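Local coordinates for protein cytochrome c (PDB 3A9F) that probably carries electrons to the P840 photosynthetic reaction centre of a green bacterium, using the single heme c of its cytochrome domain, at residues V47-L50 / F51-K54; T58-V61 / N62-V65; V65-M68 / Q69-G73. All coordinates share one frame; numbering follows the deposited sequence.

All three contacts are local, each made along one helix or at its end. Contact 1 lies on helix 48-56, while contacts 2 and 3 span the loop into and the way out of helix 61-70, and share V65. Contacts 1 and 3 meet the heme on different terms: the first with aliphatic packing and a lysine at a propionate, the third with a methionine on the iron and an aromatic ring. Contact 2 is closest to the centre of the chain and turns its valines and I64 inward, where V61 and I64 meet F51 of contact 1. Polar groups also take part in each: D49 and R52, Q60, and K66 with Q69.

Contact 1 of 3, residues V47-L50 / F51-K54; sequences VADL and FRTK. With HEC (heme c), chain C.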
loop_
_atom_site.group_PDB
_atom_site.type_symbol
_atom_site.label_atom_id
_atom_site.label_comp_id
_atom_site.label_asym_id
_atom_site.label_seq_id
_atom_site.Cartn_x
_atom_site.Cartn_y
_atom_site.Cartn_z
ATOM N N VAL A 47 -5.625 4.716 -10.193
ATOM C CA VAL A 47 -4.657 5.610 -9.573
ATOM C C VAL A 47 -3.232 5.068 -9.652
ATOM O O VAL A 47 -2.329 5.630 -9.038
ATOM C CB VAL A 47 -5.010 5.932 -8.096
ATOM C CG1 VAL A 47 -6.345 6.696 -8.003
ATOM C CG2 VAL A 47 -5.041 4.666 -7.236
ATOM N N ALA A 48 -3.040 4.005 -10.437
ATOM C CA ALA A 48 -1.768 3.262 -10.464
ATOM C C ALA A 48 -0.605 4.092 -10.973
ATOM O O ALA A 48 0.463 4.100 -10.357
ATOM C CB ALA A 48 -1.922 1.981 -11.278
ATOM N N ASP A 49 -0.810 4.780 -12.093
ATOM C CA ASP A 49 0.259 5.584 -12.677
ATOM C C ASP A 49 0.670 6.702 -11.741
ATOM O O ASP A 49 1.862 6.946 -11.534
ATOM C CB ASP A 49 -0.192 6.196 -14.005
ATOM C CG ASP A 49 -0.385 5.163 -15.101
ATOM O OD1 ASP A 49 0.111 4.024 -14.961
ATOM O OD2 ASP A 49 -1.029 5.511 -16.125
ATOM N N LEU A 50 -0.327 7.388 -11.193
ATOM C CA LEU A 50 -0.119 8.436 -10.214
ATOM C C LEU A 50 0.578 7.869 -8.980
ATOM O O LEU A 50 1.512 8.473 -8.451
ATOM C CB LEU A 50 -1.463 9.043 -9.825
ATOM C CG LEU A 50 -1.517 10.260 -8.902
ATOM C CD1 LEU A 50 -2.866 10.909 -9.065
ATOM C CD2 LEU A 50 -1.303 9.882 -7.460
ATOM N N PHE A 51 0.119 6.713 -8.510
ATOM C CA PHE A 51 0.761 6.101 -7.361
ATOM C C PHE A 51 2.258 5.915 -7.592
ATOM O O PHE A 51 3.076 6.259 -6.731
ATOM C CB PHE A 51 0.127 4.760 -7.004
ATOM C CG PHE A 51 0.858 4.058 -5.910
ATOM C CD1 PHE A 51 0.679 4.438 -4.587
ATOM C CD2 PHE A 51 1.812 3.085 -6.209
ATOM C CE1 PHE A 51 1.392 3.809 -3.565
ATOM C CE2 PHE A 51 2.524 2.452 -5.192
ATOM C CZ PHE A 51 2.317 2.821 -3.873
ATOM N N ARG A 52 2.607 5.353 -8.745
ATOM C CA ARG A 52 4.013 5.056 -9.044
ATOM C C ARG A 52 4.855 6.319 -9.111
ATOM O O ARG A 52 5.940 6.369 -8.539
ATOM C CB ARG A 52 4.132 4.231 -10.326
ATOM C CG ARG A 52 3.660 2.797 -10.175
ATOM C CD ARG A 52 3.897 1.985 -11.433
ATOM N NE ARG A 52 3.402 0.621 -11.269
ATOM C CZ ARG A 52 2.262 0.162 -11.781
ATOM N NH1 ARG A 52 1.490 0.943 -12.534
ATOM N NH2 ARG A 52 1.900 -1.095 -11.554
ATOM N N THR A 53 4.362 7.339 -9.808
ATOM C CA THR A 53 5.159 8.551 -10.034
ATOM C C THR A 53 5.200 9.468 -8.811
ATOM O O THR A 53 6.252 10.004 -8.464
ATOM C CB THR A 53 4.681 9.345 -11.270
ATOM O OG1 THR A 53 3.357 9.826 -11.045
ATOM C CG2 THR A 53 4.693 8.470 -12.515
ATOM N N LYS A 54 4.066 9.624 -8.137
ATOM C CA LYS A 54 3.954 10.590 -7.052
ATOM C C LYS A 54 4.382 10.041 -5.695
ATOM O O LYS A 54 4.865 10.790 -4.849
ATOM C CB LYS A 54 2.524 11.142 -6.996
ATOM C CG LYS A 54 2.269 12.221 -5.957
ATOM C CD LYS A 54 0.911 12.880 -6.201
ATOM C CE LYS A 54 0.582 13.904 -5.134
ATOM N NZ LYS A 54 -0.767 14.502 -5.388
HETATM FE FE HEC C . -7.492 5.775 -2.342
HETATM C CHA HEC C . -7.193 8.676 -4.107
HETATM C CHB HEC C . -4.358 4.829 -3.409
HETATM C CHC HEC C . -7.791 2.848 -0.625
HETATM C CHD HEC C . -10.526 6.770 -1.161
HETATM N NA HEC C . -6.072 6.591 -3.517
HETATM C C1A HEC C . -6.132 7.818 -4.152
HETATM C C2A HEC C . -4.889 8.063 -4.851
HETATM C C3A HEC C . -4.098 6.995 -4.631
HETATM C C4A HEC C . -4.830 6.054 -3.825
HETATM C CMA HEC C . -2.673 6.719 -5.148
HETATM C CAA HEC C . -4.573 9.341 -5.647
HETATM C CBA HEC C . -3.979 10.382 -4.701
HETATM C CGA HEC C . -3.489 11.592 -5.445
HETATM O O1A HEC C . -4.127 12.007 -6.437
HETATM O O2A HEC C . -2.452 12.142 -5.035
HETATM N NB HEC C . -6.331 4.110 -2.116
HETATM C C1B HEC C . -5.036 3.965 -2.582
HETATM C C2B HEC C . -4.479 2.759 -2.015
HETATM C C3B HEC C . -5.429 2.221 -1.232
HETATM C C4B HEC C . -6.599 3.049 -1.281
HETATM C CMB HEC C . -3.029 2.306 -2.291
HETATM C CAB HEC C . -5.404 0.995 -0.314
HETATM C CBB HEC C . -4.449 1.295 0.871
HETATM N NC HEC C . -8.907 4.962 -1.135
HETATM C C1C HEC C . -8.852 3.715 -0.549
HETATM C C2C HEC C . -10.077 3.485 0.165
HETATM C C3C HEC C . -10.866 4.572 -0.013
HETATM C C4C HEC C . -10.117 5.521 -0.794
HETATM C CMC HEC C . -10.417 2.165 0.864
HETATM C CAC HEC C . -12.295 4.862 0.500
HETATM C CBC HEC C . -12.445 4.718 2.035
HETATM N ND HEC C . -8.658 7.447 -2.598
HETATM C C1D HEC C . -9.875 7.663 -1.969
HETATM C C2D HEC C . -10.379 8.968 -2.320
HETATM C C3D HEC C . -9.361 9.547 -3.227
HETATM C C4D HEC C . -8.324 8.561 -3.353
HETATM C CMD HEC C . -11.681 9.556 -1.808
HETATM C CAD HEC C . -9.428 10.928 -3.881
HETATM C CBD HEC C . -8.985 12.011 -2.905
HETATM C CGD HEC C . -7.504 11.906 -2.697
HETATM O O1D HEC C . -6.736 12.100 -3.672
HETATM O O2D HEC C . -7.101 11.591 -1.551
HETATM O O HOH W 1 2.425 3.258 -14.134
#
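L50 and K54, one helical turn apart, reach together for a propionate of the heme. CD2 of L50 lies against CD of K54 at 3.9 Å, and the lysine chain, extended beyond CG, carries NZ to a hydrogen bond with O2A of the heme at 2.9 Å. The same leucine methyl comes within 3.4 Å of the propionate carbon CGA, so an apolar branch flanks the group that the ammonium grips. CG of L50 stands anti to the backbone N (chi1 -174°), which swings both methyls toward the heme. Shortening L50 to an alanine would probably open a gap beside CGA and take away the CD2 contact of K54, leaving its chain freer to turn from O2A. The hydroxyl of Y55 is also hydrogen-bonded to the heme. V47, at the N-cap position, sets CG2 3.6 Å from heme C3A, on the opposite face of the porphyrin from M68. Behind this shell, the carbonyl of V47 receives F51 N at 2.7 Å, the first of four i to i+4 bonds across the two segments, the last being K54 N to L50 O. F51 brings the edge of its ring to the heme methyl CMA and packs against V61 and I64 of helix 61-70. D49 and R52 remain apart, their carboxylate and guanidinium planes 47° to each other; a water donates a hydrogen bond to D49 OD1 at 2.6 Å and accepts one from R52 NH1 at 3.0 Å, while NH2 forms a salt bridge with the C-terminal carboxylate of F92. The helix thus offers a positive charge to a negative propionate beside hydrocarbon, a pairing likely to steady that charge at the heme rim.

Contact 2 of 3, residues T58-V61 / N62-V65; sequences TGQV and NLIV
With CG of Q60 anti to the carbonyl carbon (chi1 -67°) and CG of L63 anti to the backbone N (chi1 -179°), the two chains come to lie side by side. Their ends meet where L63 CD2 comes 3.5 Å from Q60 OE1. The other end of the amide turns back along the loop, and NE2 gives T58 OG1, whose hydroxyl is also bonded to the carbonyls of K54 and Y55, a nearly straight hydrogen bond of 3.0 Å (177° at the hydrogen) in the amide plane. G59, between them, has positive phi and closes helix 48-56 in a Schellman motif. One residue later Q60 takes the N-cap position of helix 61-70, its carbonyl accepting a weak bond from I64 N. V61 O receives V65 N at 3.0 Å, and the two valines lie side by side, CG1 of V61 4.2 Å from CG2 of V65, both packing on L88 of helix 78-91. The amides of N62 and L63 in the first turn are met by the carboxylate of D17. A negative group at this helix start probably interacts well with the helix dipole, while Q60 holds T58 through NE2 and meets the L63 methyl with OE1.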
loop_
_atom_site.group_PDB
_atom_site.type_symbol
_atom_site.label_atom_id
_atom_site.label_comp_id
_atom_site.label_asym_id
_atom_site.label_seq_id
_atom_site.Cartn_x
_atom_site.Cartn_y
_atom_site.Cartn_z
ATOM N N THR A 58 9.009 8.548 -5.079
ATOM C CA THR A 58 9.459 9.540 -4.112
ATOM C C THR A 58 9.649 8.973 -2.702
ATOM O O THR A 58 9.931 9.726 -1.770
ATOM C CB THR A 58 8.487 10.732 -4.034
ATOM O OG1 THR A 58 7.238 10.286 -3.496
ATOM C CG2 THR A 58 8.251 11.346 -5.423
ATOM N N GLY A 59 9.454 7.664 -2.544
ATOM C CA GLY A 59 9.607 6.997 -1.247
ATOM C C GLY A 59 8.560 7.393 -0.218
ATOM O O GLY A 59 8.834 7.440 0.993
ATOM N N GLN A 60 7.351 7.665 -0.699
ATOM C CA GLN A 60 6.261 8.110 0.159
ATOM C C GLN A 60 5.050 7.164 0.090
ATOM O O GLN A 60 3.892 7.594 0.163
ATOM C CB GLN A 60 5.875 9.553 -0.186
ATOM C CG GLN A 60 6.988 10.552 0.151
ATOM C CD GLN A 60 6.600 11.975 -0.166
ATOM O OE1 GLN A 60 6.303 12.758 0.734
ATOM N NE2 GLN A 60 6.595 12.319 -1.450
ATOM N N VAL A 61 5.321 5.862 -0.014
ATOM C CA VAL A 61 4.251 4.857 -0.028
ATOM C C VAL A 61 3.463 4.863 1.288
ATOM O O VAL A 61 2.227 4.839 1.275
ATOM C CB VAL A 61 4.834 3.456 -0.325
ATOM C CG1 VAL A 61 3.775 2.380 -0.110
ATOM C CG2 VAL A 61 5.427 3.401 -1.748
ATOM N N ASN A 62 4.152 4.886 2.425
ATOM C CA ASN A 62 3.438 4.881 3.697
ATOM C C ASN A 62 2.570 6.122 3.860
ATOM O O ASN A 62 1.460 6.039 4.373
ATOM C CB ASN A 62 4.393 4.744 4.883
ATOM C CG ASN A 62 3.655 4.482 6.164
ATOM O OD1 ASN A 62 2.932 3.486 6.282
ATOM N ND2 ASN A 62 3.801 5.379 7.131
ATOM N N LEU A 63 3.071 7.267 3.396
ATOM C CA LEU A 63 2.298 8.499 3.424
ATOM C C LEU A 63 0.911 8.304 2.821
ATOM O O LEU A 63 -0.104 8.630 3.450
ATOM C CB LEU A 63 3.048 9.621 2.686
ATOM C CG LEU A 63 2.361 10.987 2.653
ATOM C CD1 LEU A 63 2.409 11.635 4.031
ATOM C CD2 LEU A 63 3.020 11.896 1.622
ATOM N N ILE A 64 0.863 7.773 1.606
ATOM C CA ILE A 64 -0.426 7.666 0.937
ATOM C C ILE A 64 -1.292 6.545 1.548
ATOM O O ILE A 64 -2.519 6.703 1.667
ATOM C CB ILE A 64 -0.300 7.588 -0.614
ATOM C CG1 ILE A 64 -1.659 7.816 -1.291
ATOM C CG2 ILE A 64 0.316 6.283 -1.088
ATOM C CD1 ILE A 64 -2.311 9.158 -1.001
ATOM N N VAL A 65 -0.678 5.433 1.968
ATOM C CA VAL A 65 -1.456 4.335 2.566
ATOM C C VAL A 65 -2.111 4.816 3.857
ATOM O O VAL A 65 -3.298 4.528 4.100
ATOM C CB VAL A 65 -0.577 3.102 2.784
ATOM C CG1 VAL A 65 -1.306 2.039 3.591
ATOM C CG2 VAL A 65 -0.128 2.534 1.422
#

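Contact 3 of 3, residues V65-M68 / Q69-G73; sequences VKRM and QGFPG. With HEC (heme c), chain C.
M68 and F71 meet obliquely in a Met-aromatic contact: SD lies 4.6 Å from the centroid of the F71 ring, 55° off the ring normal, and its methyl CE is 3.7 Å from ring atom CE2. The methionine chain, bent at chi2 and chi3, brings SD to the heme iron at 2.3 Å, with H42 as the other protein ligand, the methionine-histidine pair familiar from c-type cytochromes. The F71 ring also lies against the porphyrin, CE2 3.6 Å from heme C1D. The carbonyl oxygen of R67 stands 3.5 Å above one face of the ring, offset toward the rim, while the propionate atom O2D of the heme lies at the ring edge, in plane. F71 N binds M68 O at 3.1 Å, an i to i+3 bond, as the chain leaves the helix. K66 and Q69 run side by side, and NZ of K66 gives a bond of 2.7 Å to a lone pair of Q69 OE1. Both side chains reach D78, where K66 makes a salt bridge and Q69 NE2 a hydrogen bond. The end of helix 61-70 turns M68 and F71 to the heme, while V65, K66 and Q69 touch A81 of helix 78-91.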
loop_
_atom_site.group_PDB
_atom_site.type_symbol
_atom_site.label_atom_id
_atom_site.label_comp_id
_atom_site.label_asym_id
_atom_site.label_seq_id
_atom_site.Cartn_x
_atom_site.Cartn_y
_atom_site.Cartn_z
ATOM N N VAL A 65 -0.678 5.433 1.968
ATOM C CA VAL A 65 -1.456 4.335 2.566
ATOM C C VAL A 65 -2.111 4.816 3.857
ATOM O O VAL A 65 -3.298 4.528 4.100
ATOM C CB VAL A 65 -0.577 3.102 2.784
ATOM C CG1 VAL A 65 -1.306 2.039 3.591
ATOM C CG2 VAL A 65 -0.128 2.534 1.422
ATOM N N LYS A 66 -1.358 5.572 4.664
ATOM C CA LYS A 66 -1.898 6.094 5.914
ATOM C C LYS A 66 -2.997 7.145 5.673
ATOM O O LYS A 66 -3.968 7.216 6.440
ATOM C CB LYS A 66 -0.778 6.620 6.829
ATOM C CG LYS A 66 0.225 5.537 7.304
ATOM C CD LYS A 66 -0.352 4.382 8.143
ATOM C CE LYS A 66 -0.628 4.794 9.581
ATOM N NZ LYS A 66 -1.099 3.635 10.411
ATOM N N ARG A 67 -2.872 7.935 4.604
ATOM C CA ARG A 67 -3.934 8.868 4.240
ATOM C C ARG A 67 -5.215 8.107 3.922
ATOM O O ARG A 67 -6.291 8.439 4.431
ATOM C CB ARG A 67 -3.521 9.722 3.051
ATOM C CG ARG A 67 -4.492 10.824 2.750
ATOM C CD ARG A 67 -3.891 11.764 1.740
ATOM N NE ARG A 67 -2.691 12.424 2.244
ATOM C CZ ARG A 67 -1.816 13.072 1.483
ATOM N NH1 ARG A 67 -1.995 13.144 0.173
ATOM N NH2 ARG A 67 -0.756 13.646 2.029
ATOM N N MET A 68 -5.104 7.071 3.094
ATOM C CA MET A 68 -6.273 6.255 2.775
ATOM C C MET A 68 -6.864 5.599 4.022
ATOM O O MET A 68 -8.087 5.585 4.211
ATOM C CB MET A 68 -5.916 5.217 1.709
ATOM C CG MET A 68 -5.399 5.839 0.422
ATOM S SD MET A 68 -6.716 6.775 -0.427
ATOM C CE MET A 68 -5.744 8.236 -0.805
ATOM N N GLN A 69 -5.998 5.095 4.892
ATOM C CA GLN A 69 -6.467 4.496 6.128
ATOM C C GLN A 69 -7.331 5.450 6.935
ATOM O O GLN A 69 -8.345 5.044 7.516
ATOM C CB GLN A 69 -5.292 4.047 6.977
ATOM C CG GLN A 69 -5.722 3.481 8.343
ATOM C CD GLN A 69 -4.573 3.101 9.219
ATOM O OE1 GLN A 69 -3.478 3.595 9.049
ATOM N NE2 GLN A 69 -4.814 2.204 10.156
ATOM N N GLY A 70 -6.924 6.716 6.982
ATOM C CA GLY A 70 -7.655 7.700 7.778
ATOM C C GLY A 70 -9.007 8.106 7.220
ATOM O O GLY A 70 -9.792 8.732 7.936
ATOM N N PHE A 71 -9.295 7.775 5.960
ATOM C CA PHE A 71 -10.605 8.120 5.394
ATOM C C PHE A 71 -11.711 7.274 6.036
ATOM O O PHE A 71 -11.510 6.099 6.327
ATOM C CB PHE A 71 -10.639 7.894 3.878
ATOM C CG PHE A 71 -9.797 8.857 3.070
ATOM C CD1 PHE A 71 -9.281 10.035 3.621
ATOM C CD2 PHE A 71 -9.526 8.576 1.741
ATOM C CE1 PHE A 71 -8.506 10.915 2.848
ATOM C CE2 PHE A 71 -8.773 9.462 0.953
ATOM C CZ PHE A 71 -8.259 10.625 1.518
ATOM N N PRO A 72 -12.902 7.861 6.232
ATOM C CA PRO A 72 -14.008 7.079 6.799
ATOM C C PRO A 72 -14.334 5.855 5.959
ATOM O O PRO A 72 -14.402 5.950 4.726
ATOM C CB PRO A 72 -15.203 8.051 6.769
ATOM C CG PRO A 72 -14.648 9.365 6.473
ATOM C CD PRO A 72 -13.308 9.223 5.851
ATOM N N GLY A 73 -14.538 4.721 6.625
ATOM C CA GLY A 73 -14.940 3.489 5.957
ATOM C C GLY A 73 -13.813 2.760 5.256
ATOM O O GLY A 73 -14.071 1.802 4.535
HETATM FE FE HEC C . -7.492 5.775 -2.342
HETATM C CHA HEC C . -7.193 8.676 -4.107
HETATM C CHB HEC C . -4.358 4.829 -3.409
HETATM C CHC HEC C . -7.791 2.848 -0.625
HETATM C CHD HEC C . -10.526 6.770 -1.161
HETATM N NA HEC C . -6.072 6.591 -3.517
HETATM C C1A HEC C . -6.132 7.818 -4.152
HETATM C C2A HEC C . -4.889 8.063 -4.851
HETATM C C3A HEC C . -4.098 6.995 -4.631
HETATM C C4A HEC C . -4.830 6.054 -3.825
HETATM C CMA HEC C . -2.673 6.719 -5.148
HETATM C CAA HEC C . -4.573 9.341 -5.647
HETATM C CBA HEC C . -3.979 10.382 -4.701
HETATM C CGA HEC C . -3.489 11.592 -5.445
HETATM O O1A HEC C . -4.127 12.007 -6.437
HETATM O O2A HEC C . -2.452 12.142 -5.035
HETATM N NB HEC C . -6.331 4.110 -2.116
HETATM C C1B HEC C . -5.036 3.965 -2.582
HETATM C C2B HEC C . -4.479 2.759 -2.015
HETATM C C3B HEC C . -5.429 2.221 -1.232
HETATM C C4B HEC C . -6.599 3.049 -1.281
HETATM C CMB HEC C . -3.029 2.306 -2.291
HETATM C CAB HEC C . -5.404 0.995 -0.314
HETATM C CBB HEC C . -4.449 1.295 0.871
HETATM N NC HEC C . -8.907 4.962 -1.135
HETATM C C1C HEC C . -8.852 3.715 -0.549
HETATM C C2C HEC C . -10.077 3.485 0.165
HETATM C C3C HEC C . -10.866 4.572 -0.013
HETATM C C4C HEC C . -10.117 5.521 -0.794
HETATM C CMC HEC C . -10.417 2.165 0.864
HETATM C CAC HEC C . -12.295 4.862 0.500
HETATM C CBC HEC C . -12.445 4.718 2.035
HETATM N ND HEC C . -8.658 7.447 -2.598
HETATM C C1D HEC C . -9.875 7.663 -1.969
HETATM C C2D HEC C . -10.379 8.968 -2.320
HETATM C C3D HEC C . -9.361 9.547 -3.227
HETATM C C4D HEC C . -8.324 8.561 -3.353
HETATM C CMD HEC C . -11.681 9.556 -1.808
HETATM C CAD HEC C . -9.428 10.928 -3.881
HETATM C CBD HEC C . -8.985 12.011 -2.905
HETATM C CGD HEC C . -7.504 11.906 -2.697
HETATM O O1D HEC C . -6.736 12.100 -3.672
HETATM O O2D HEC C . -7.101 11.591 -1.551
HETATM O O HOH W 2 -4.031 6.812 9.222
#